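Local atomic coordinates of vibralactone Cyclase (Boreostereum vibrans, PDB entry 6KD0), a protein that catalyses a cyclization that forms the fused bicyclic beta-lactone of vibralactone, probably using the machinery of an alpha/beta hydrolase. Residues E286-H291 with T301-Y306; M276-D281 with Q324-E329. All coordinates share one frame; numbering follows the deposited sequence.

Interaction 1 of 2, residues E286-H291 with T301-Y306; sequences EGLLYH and TRMTMY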
ATOM      1  N   GLU A 286       8.073   8.216 -10.150  1.00 21.37           N
ATOM      2  CA  GLU A 286       8.944   7.910  -9.015  1.00 21.91           C
ATOM      3  C   GLU A 286       8.755   6.473  -8.546  1.00 19.52           C
ATOM      4  O   GLU A 286       9.704   5.850  -8.052  1.00 19.23           O
ATOM      5  CB  GLU A 286       8.729   8.902  -7.871  1.00 23.16           C
ATOM      6  CG  GLU A 286       7.363   8.860  -7.208  1.00 21.87           C
ATOM      7  CD  GLU A 286       7.173  10.049  -6.280  1.00 27.50           C
ATOM      8  OE1 GLU A 286       7.212   9.871  -5.037  1.00 23.28           O
ATOM      9  OE2 GLU A 286       7.022  11.172  -6.801  1.00 28.01           O
ATOM     10  N   GLY A 287       7.556   5.914  -8.732  1.00 18.91           N
ATOM     11  CA  GLY A 287       7.362   4.502  -8.450  1.00 19.78           C
ATOM     12  C   GLY A 287       8.076   3.609  -9.451  1.00 19.76           C
ATOM     13  O   GLY A 287       8.699   2.608  -9.081  1.00 21.57           O
ATOM     14  N   LEU A 288       7.983   3.947 -10.737  1.00 21.12           N
ATOM     15  CA  LEU A 288       8.713   3.176 -11.746  1.00 21.70           C
ATOM     16  C   LEU A 288      10.219   3.253 -11.513  1.00 21.59           C
ATOM     17  O   LEU A 288      10.938   2.261 -11.677  1.00 25.35           O
ATOM     18  CB  LEU A 288       8.352   3.682 -13.140  1.00 26.45           C
ATOM     19  CG  LEU A 288       6.894   3.486 -13.573  1.00 29.21           C
ATOM     20  CD1 LEU A 288       6.697   4.003 -14.989  1.00 28.39           C
ATOM     21  CD2 LEU A 288       6.515   2.031 -13.460  1.00 25.62           C
ATOM     22  N   LEU A 289      10.703   4.411 -11.073  1.00 20.64           N
ATOM     23  CA  LEU A 289      12.117   4.564 -10.770  1.00 19.62           C
ATOM     24  C   LEU A 289      12.515   3.682  -9.597  1.00 25.07           C
ATOM     25  O   LEU A 289      13.549   3.001  -9.645  1.00 24.78           O
ATOM     26  CB  LEU A 289      12.419   6.030 -10.471  1.00 21.01           C
ATOM     27  CG  LEU A 289      13.821   6.361  -9.992  1.00 25.19           C
ATOM     28  CD1 LEU A 289      14.817   5.969 -11.067  1.00 28.73           C
ATOM     29  CD2 LEU A 289      13.878   7.853  -9.684  1.00 23.95           C
ATOM     30  N   TYR A 290      11.706   3.693  -8.524  1.00 20.67           N
ATOM     31  CA  TYR A 290      12.002   2.854  -7.364  1.00 20.63           C
ATOM     32  C   TYR A 290      12.059   1.389  -7.775  1.00 21.96           C
ATOM     33  O   TYR A 290      12.985   0.656  -7.398  1.00 22.53           O
ATOM     34  CB  TYR A 290      10.948   3.074  -6.254  1.00 18.06           C
ATOM     35  CG  TYR A 290      11.183   2.200  -5.027  1.00 15.87           C
ATOM     36  CD1 TYR A 290      10.712   0.877  -4.972  1.00 17.16           C
ATOM     37  CD2 TYR A 290      11.907   2.677  -3.945  1.00 19.27           C
ATOM     38  CE1 TYR A 290      10.946   0.078  -3.882  1.00 16.36           C
ATOM     39  CE2 TYR A 290      12.152   1.880  -2.838  1.00 17.78           C
ATOM     40  CZ  TYR A 290      11.677   0.586  -2.819  1.00 18.17           C
ATOM     41  OH  TYR A 290      11.920  -0.202  -1.726  1.00 21.80           O
ATOM     42  N   HIS A 291      11.101   0.961  -8.600  1.00 20.83           N
ATOM     43  CA  HIS A 291      11.096  -0.411  -9.080  1.00 20.00           C
ATOM     44  C   HIS A 291      12.344  -0.727  -9.906  1.00 22.02           C
ATOM     45  O   HIS A 291      12.914  -1.823  -9.791  1.00 23.88           O
ATOM     46  CB  HIS A 291       9.833  -0.644  -9.893  1.00 23.78           C
ATOM     47  CG  HIS A 291       9.866  -1.902 -10.692  1.00 27.14           C
ATOM     48  ND1 HIS A 291      10.199  -1.921 -12.032  1.00 31.36           N
ATOM     49  CD2 HIS A 291       9.600  -3.182 -10.347  1.00 28.45           C
ATOM     50  CE1 HIS A 291      10.133  -3.161 -12.478  1.00 25.50           C
ATOM     51  NE2 HIS A 291       9.760  -3.941 -11.480  1.00 29.36           N
ATOM     52  N   THR A 301      11.424  -9.319  -9.036  1.00 30.11           N
ATOM     53  CA  THR A 301      10.559  -8.173  -9.226  1.00 26.06           C
ATOM     54  C   THR A 301       9.561  -8.452 -10.342  1.00 30.54           C
ATOM     55  O   THR A 301       9.897  -9.088 -11.350  1.00 27.00           O
ATOM     56  CB  THR A 301      11.453  -6.972  -9.535  1.00 33.40           C
ATOM     57  OG1 THR A 301      11.404  -6.015  -8.475  1.00 33.59           O
ATOM     58  CG2 THR A 301      11.142  -6.366 -10.847  1.00 27.51           C
ATOM     59  N   ARG A 302       8.327  -8.001 -10.134  1.00 24.26           N
ATOM     60  CA  ARG A 302       7.290  -8.003 -11.155  1.00 29.52           C
ATOM     61  C   ARG A 302       6.576  -6.663 -11.133  1.00 27.48           C
ATOM     62  O   ARG A 302       6.383  -6.077 -10.070  1.00 29.21           O
ATOM     63  CB  ARG A 302       6.292  -9.133 -10.956  1.00 27.12           C
ATOM     64  CG  ARG A 302       6.868 -10.481 -11.276  1.00 31.00           C
ATOM     65  CD  ARG A 302       5.821 -11.563 -11.381  1.00 35.93           C
ATOM     66  NE  ARG A 302       6.480 -12.855 -11.547  1.00 44.77           N
ATOM     67  CZ  ARG A 302       5.867 -14.036 -11.562  1.00 47.65           C
ATOM     68  NH1 ARG A 302       4.545 -14.116 -11.416  1.00 46.94           N
ATOM     69  NH2 ARG A 302       6.587 -15.145 -11.720  1.00 47.99           N
ATOM     70  N   MET A 303       6.219  -6.174 -12.310  1.00 28.18           N
ATOM     71  CA  MET A 303       5.567  -4.888 -12.483  1.00 27.24           C
ATOM     72  C   MET A 303       4.275  -5.133 -13.248  1.00 30.42           C
ATOM     73  O   MET A 303       4.237  -5.978 -14.147  1.00 28.15           O
ATOM     74  CB  MET A 303       6.491  -3.936 -13.247  1.00 26.67           C
ATOM     75  CG  MET A 303       5.829  -2.819 -14.030  1.00 31.77           C
ATOM     76  SD  MET A 303       5.236  -1.522 -12.940  1.00 44.69           S
ATOM     77  CE  MET A 303       6.733  -1.157 -12.023  1.00 41.47           C
ATOM     78  N   THR A 304       3.210  -4.439 -12.858  1.00 24.15           N
ATOM     79  CA  THR A 304       1.954  -4.434 -13.599  1.00 26.44           C
ATOM     80  C   THR A 304       1.522  -2.995 -13.763  1.00 28.25           C
ATOM     81  O   THR A 304       1.388  -2.283 -12.762  1.00 23.02           O
ATOM     82  CB  THR A 304       0.850  -5.208 -12.879  1.00 33.13           C
ATOM     83  OG1 THR A 304       1.288  -6.544 -12.630  1.00 36.21           O
ATOM     84  CG2 THR A 304      -0.391  -5.228 -13.751  1.00 25.76           C
ATOM     85  N   MET A 305       1.286  -2.576 -15.006  1.00 22.56           N
ATOM     86  CA  MET A 305       0.874  -1.213 -15.318  1.00 23.49           C
ATOM     87  C   MET A 305      -0.581  -1.186 -15.787  1.00 27.16           C
ATOM     88  O   MET A 305      -0.976  -1.971 -16.661  1.00 29.34           O
ATOM     89  CB  MET A 305       1.798  -0.604 -16.382  1.00 27.29           C
ATOM     90  CG  MET A 305       1.312   0.736 -16.932  1.00 27.99           C
ATOM     91  SD  MET A 305       1.307   2.090 -15.710  1.00 26.54           S
ATOM     92  CE  MET A 305       3.072   2.281 -15.381  1.00 25.82           C
ATOM     93  N   TYR A 306      -1.382  -0.287 -15.210  1.00 21.55           N
ATOM     94  CA  TYR A 306      -2.750  -0.033 -15.654  1.00 21.58           C
ATOM     95  C   TYR A 306      -2.799   1.304 -16.379  1.00 22.64           C
ATOM     96  O   TYR A 306      -2.944   2.361 -15.744  1.00 22.44           O
ATOM     97  CB  TYR A 306      -3.727  -0.056 -14.473  1.00 19.09           C
ATOM     98  CG  TYR A 306      -4.078  -1.464 -14.064  1.00 24.23           C
ATOM     99  CD1 TYR A 306      -3.150  -2.273 -13.424  1.00 20.54           C
ATOM    100  CD2 TYR A 306      -5.328  -1.999 -14.362  1.00 27.42           C
ATOM    101  CE1 TYR A 306      -3.463  -3.568 -13.075  1.00 27.19           C
ATOM    102  CE2 TYR A 306      -5.652  -3.300 -14.010  1.00 27.35           C
ATOM    103  CZ  TYR A 306      -4.719  -4.073 -13.365  1.00 26.70           C
ATOM    104  OH  TYR A 306      -5.026  -5.371 -13.016  1.00 33.35           O
TER
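His291 and Leu288 of helix 284-296 meet Met303 on strand 301-307, in the beta-alpha-beta crossover that starts from strand 273-278. The short helix and strand segments run nearly antiparallel, at 160°, with axes 10.5 Å apart. This is the packing of a crossover helix on the edge strand of the alpha/beta hydrolase sheet.

The tight part centres on the methyl of Met303. Its CE lies over one face of the His291 imidazole, 3.6 Å from the ring centroid, as a CH-pi contact. It sits toward the rim rather than over the middle, 3.5 Å from His291 CG. The same Met303 CE also touches Leu288 CD2, again at 3.5 Å, so one methyl fills the gap between ring and leucine. Met303 SD stands above the same ring but farther off. The methionine chain leaves with CG anti to the backbone N, then bends at chi2 (75°) and chi3 (53°), and these bends lay its methyl between the ring and Leu288. Leu288 crosses Met303 and Met305 at about a right angle.

The open side belongs to Arg302, which is exposed, points away from the helix and makes a cation-pi contact with Trp336. Thr301, beside the His291 ring, is partly exposed; its modelled approach to the ring is too close to be trusted. At the other end of the strand segment the contact thins to a single methyl, where Met305 CE lies 4.0 Å from both Leu288 CD1 and CD2.

Interaction 2 of 2, residues M276-D281 with Q324-E329; sequences MSCGWD and QKFQEE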
ATOM      1  N   MET A 276       2.509  -2.465  -8.476  1.00 19.57           N
ATOM      2  CA  MET A 276       1.334  -2.157  -9.279  1.00 22.09           C
ATOM      3  C   MET A 276       1.274  -0.656  -9.492  1.00 22.46           C
ATOM      4  O   MET A 276       1.354   0.107  -8.529  1.00 19.57           O
ATOM      5  CB  MET A 276       0.062  -2.653  -8.595  1.00 18.11           C
ATOM      6  CG  MET A 276       0.139  -4.103  -8.231  1.00 20.00           C
ATOM      7  SD  MET A 276      -1.391  -4.687  -7.514  1.00 20.31           S
ATOM      8  CE  MET A 276      -2.416  -4.798  -8.982  1.00 21.82           C
ATOM      9  N   SER A 277       1.115  -0.237 -10.742  1.00 19.05           N
ATOM     10  CA  SER A 277       1.178   1.167 -11.113  1.00 20.16           C
ATOM     11  C   SER A 277      -0.077   1.570 -11.872  1.00 21.86           C
ATOM     12  O   SER A 277      -0.630   0.781 -12.643  1.00 21.23           O
ATOM     13  CB  SER A 277       2.413   1.447 -11.972  1.00 21.19           C
ATOM     14  OG  SER A 277       2.602   2.848 -12.191  1.00 24.63           O
ATOM     15  N   CYS A 278      -0.517   2.804 -11.653  1.00 23.85           N
ATOM     16  CA  CYS A 278      -1.578   3.410 -12.447  1.00 22.84           C
ATOM     17  C   CYS A 278      -0.949   4.405 -13.412  1.00 24.54           C
ATOM     18  O   CYS A 278      -0.065   5.183 -13.026  1.00 25.23           O
ATOM     19  CB  CYS A 278      -2.614   4.102 -11.559  1.00 23.93           C
ATOM     20  SG  CYS A 278      -3.566   2.936 -10.570  1.00 28.89           S
ATOM     21  N   GLY A 279      -1.422   4.400 -14.658  1.00 23.45           N
ATOM     22  CA  GLY A 279      -0.755   5.182 -15.687  1.00 25.06           C
ATOM     23  C   GLY A 279      -0.993   6.675 -15.573  1.00 22.02           C
ATOM     24  O   GLY A 279      -0.112   7.473 -15.887  1.00 24.80           O
ATOM     25  N   TRP A 280      -2.187   7.078 -15.150  1.00 21.12           N
ATOM     26  CA  TRP A 280      -2.587   8.483 -15.188  1.00 18.95           C
ATOM     27  C   TRP A 280      -2.457   9.090 -13.793  1.00 21.92           C
ATOM     28  O   TRP A 280      -3.443   9.363 -13.115  1.00 21.05           O
ATOM     29  CB  TRP A 280      -4.016   8.595 -15.708  1.00 23.40           C
ATOM     30  CG  TRP A 280      -4.460   9.972 -16.116  1.00 23.93           C
ATOM     31  CD1 TRP A 280      -3.742  11.139 -16.060  1.00 24.62           C
ATOM     32  CD2 TRP A 280      -5.749  10.320 -16.640  1.00 24.23           C
ATOM     33  NE1 TRP A 280      -4.507  12.188 -16.527  1.00 27.29           N
ATOM     34  CE2 TRP A 280      -5.743  11.709 -16.886  1.00 26.95           C
ATOM     35  CE3 TRP A 280      -6.911   9.592 -16.914  1.00 26.44           C
ATOM     36  CZ2 TRP A 280      -6.855  12.379 -17.407  1.00 24.05           C
ATOM     37  CZ3 TRP A 280      -8.015  10.264 -17.432  1.00 28.51           C
ATOM     38  CH2 TRP A 280      -7.973  11.638 -17.671  1.00 27.78           C
ATOM     39  N   ASP A 281      -1.207   9.320 -13.381  1.00 22.74           N
ATOM     40  CA  ASP A 281      -0.892   9.496 -11.968  1.00 21.12           C
ATOM     41  C   ASP A 281       0.415  10.272 -11.870  1.00 21.73           C
ATOM     42  O   ASP A 281       1.425   9.839 -12.442  1.00 22.02           O
ATOM     43  CB  ASP A 281      -0.800   8.110 -11.303  1.00 19.39           C
ATOM     44  CG  ASP A 281      -0.553   8.154  -9.798  1.00 19.67           C
ATOM     45  OD1 ASP A 281      -0.287   9.235  -9.218  1.00 21.90           O
ATOM     46  OD2 ASP A 281      -0.627   7.067  -9.189  1.00 23.34           O
ATOM     47  N   GLN A 324     -12.166  -4.313 -10.669  1.00 22.15           N
ATOM     48  CA  GLN A 324     -12.203  -5.671 -10.150  1.00 26.86           C
ATOM     49  C   GLN A 324     -10.985  -6.445 -10.617  1.00 23.29           C
ATOM     50  O   GLN A 324     -10.419  -7.244  -9.861  1.00 22.60           O
ATOM     51  CB  GLN A 324     -13.498  -6.358 -10.580  1.00 25.75           C
ATOM     52  CG  GLN A 324     -14.679  -5.895  -9.746  1.00 23.22           C
ATOM     53  CD  GLN A 324     -16.005  -6.124 -10.435  1.00 31.73           C
ATOM     54  OE1 GLN A 324     -16.654  -5.189 -10.908  1.00 30.67           O
ATOM     55  NE2 GLN A 324     -16.407  -7.371 -10.503  1.00 32.59           N
ATOM     56  N   LYS A 325     -10.535  -6.192 -11.848  1.00 24.25           N
ATOM     57  CA  LYS A 325      -9.353  -6.901 -12.329  1.00 25.45           C
ATOM     58  C   LYS A 325      -8.119  -6.460 -11.554  1.00 25.39           C
ATOM     59  O   LYS A 325      -7.253  -7.282 -11.228  1.00 21.57           O
ATOM     60  CB  LYS A 325      -9.173  -6.673 -13.828  1.00 26.07           C
ATOM     61  CG  LYS A 325      -8.090  -7.542 -14.436  1.00 40.14           C
ATOM     62  CD  LYS A 325      -8.091  -7.471 -15.959  1.00 46.99           C
ATOM     63  CE  LYS A 325      -6.861  -8.161 -16.559  1.00 59.36           C
ATOM     64  NZ  LYS A 325      -5.999  -7.189 -17.304  1.00 61.08           N
ATOM     65  N   PHE A 326      -8.034  -5.164 -11.251  1.00 19.18           N
ATOM     66  CA  PHE A 326      -6.953  -4.657 -10.408  1.00 19.36           C
ATOM     67  C   PHE A 326      -6.918  -5.376  -9.058  1.00 20.01           C
ATOM     68  O   PHE A 326      -5.852  -5.790  -8.583  1.00 21.53           O
ATOM     69  CB  PHE A 326      -7.113  -3.140 -10.224  1.00 18.94           C
ATOM     70  CG  PHE A 326      -5.897  -2.457  -9.613  1.00 22.08           C
ATOM     71  CD1 PHE A 326      -5.654  -2.514  -8.245  1.00 22.99           C
ATOM     72  CD2 PHE A 326      -5.012  -1.750 -10.413  1.00 24.47           C
ATOM     73  CE1 PHE A 326      -4.525  -1.880  -7.682  1.00 21.49           C
ATOM     74  CE2 PHE A 326      -3.893  -1.112  -9.867  1.00 21.82           C
ATOM     75  CZ  PHE A 326      -3.657  -1.180  -8.505  1.00 23.18           C
ATOM     76  N   GLN A 327      -8.076  -5.545  -8.421  1.00 20.06           N
ATOM     77  CA  GLN A 327      -8.061  -6.250  -7.135  1.00 19.41           C
ATOM     78  C   GLN A 327      -7.707  -7.726  -7.313  1.00 20.84           C
ATOM     79  O   GLN A 327      -6.964  -8.297  -6.495  1.00 19.74           O
ATOM     80  CB  GLN A 327      -9.387  -6.104  -6.395  1.00 20.06           C
ATOM     81  CG  GLN A 327      -9.347  -6.704  -4.986  1.00 21.11           C
ATOM     82  CD  GLN A 327      -8.362  -5.996  -4.052  1.00 24.12           C
ATOM     83  OE1 GLN A 327      -7.893  -4.888  -4.332  1.00 25.64           O
ATOM     84  NE2 GLN A 327      -8.064  -6.629  -2.929  1.00 24.31           N
ATOM     85  N   GLU A 328      -8.200  -8.351  -8.390  1.00 20.78           N
ATOM     86  CA  GLU A 328      -7.867  -9.748  -8.664  1.00 23.96           C
ATOM     87  C   GLU A 328      -6.372  -9.926  -8.888  1.00 23.08           C
ATOM     88  O   GLU A 328      -5.778 -10.900  -8.416  1.00 24.10           O
ATOM     89  CB  GLU A 328      -8.642 -10.253  -9.883  1.00 24.48           C
ATOM     90  CG  GLU A 328     -10.138 -10.434  -9.651  1.00 30.45           C
ATOM     91  CD  GLU A 328     -10.910 -10.602 -10.962  1.00 42.77           C
ATOM     92  OE1 GLU A 328     -10.259 -10.832 -12.009  1.00 39.76           O
ATOM     93  OE2 GLU A 328     -12.159 -10.498 -10.948  1.00 43.83           O
ATOM     94  N   GLU A 329      -5.747  -8.992  -9.605  1.00 22.34           N
ATOM     95  CA  GLU A 329      -4.309  -9.072  -9.839  1.00 22.71           C
ATOM     96  C   GLU A 329      -3.508  -8.741  -8.580  1.00 22.23           C
ATOM     97  O   GLU A 329      -2.404  -9.272  -8.399  1.00 21.83           O
ATOM     98  CB  GLU A 329      -3.913  -8.156 -10.989  1.00 23.80           C
ATOM     99  CG  GLU A 329      -2.420  -8.234 -11.323  1.00 33.43           C
ATOM    100  CD  GLU A 329      -2.120  -7.885 -12.770  1.00 43.23           C
ATOM    101  OE1 GLU A 329      -1.015  -8.242 -13.251  1.00 42.18           O
ATOM    102  OE2 GLU A 329      -2.984  -7.244 -13.420  1.00 43.19           O
TER
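Met276 and Phe326 carry most of this contact, which packs strand 273-278 against helix 321-338. Met276 points from the strand toward the helix, and Phe326 reaches back from the opposite direction. The methionine methyl ends over the centre of the phenyl face. Its CE lies 3.8 Å from the Phe326 ring centroid and 10° off the ring normal, so this is a direct CH-pi contact. The sulfur is placed less squarely: Met276 SD is 4.7 Å from the same centroid and oblique to it, a Met-aromatic contact.

Met276 has CG beside the backbone N (chi1 -53°) and bends only at chi3. This turns the methyl across the ring and on to the helix backbone. There Met276 CE also comes within 3.6 Å of Phe326 O, a carbonyl that accepts a hydrogen bond from Thr330 OG1. Farther along the helix, Met276 CE packs 4.2 Å from Glu329 CG and also nears the Glu329 backbone. Of the Glu329 side chain, the aliphatic part does the touching. Its carboxylate is held by Thr304 through OE1, and more weakly by Tyr306 through OE2.

Cys278 adds a smaller contact. Its SG approaches Phe326 CE2 at 4.1 Å, obliquely to the ring. Tyr306 and His314 also meet the buried phenyl, besides the two sulfur side chains. Past the strand, Asp281 caps Leu283 N with OD1 and bonds His311 ND1 with OD2. This placement, an acid just past a strand of the main sheet, is consistent with the Ser-His-Asp triad of alpha/beta hydrolases, with Ser177 as the probable nucleophile.

How the interactions relate
Interactions 1 and 2 have centres about 11 Å apart and reach the same mixed sheet. Strands 273-278 and 301-307 are parallel neighbours in it, and the second is an outermost strand. Along the chain come strand 273-278, helix 284-296, strand 301-307 and then helix 321-338. Interaction 1 therefore falls between the two segments of interaction 2. The two contacts touch directly: Tyr306 O lies 2.8 Å from Gly279 N, a probable hydrogen bond, and Met305 CE packs 3.3 Å from Ser277 OG. Together they join two helices to this edge of the sheet, next to the loop that carries Asp281 of the probable triad.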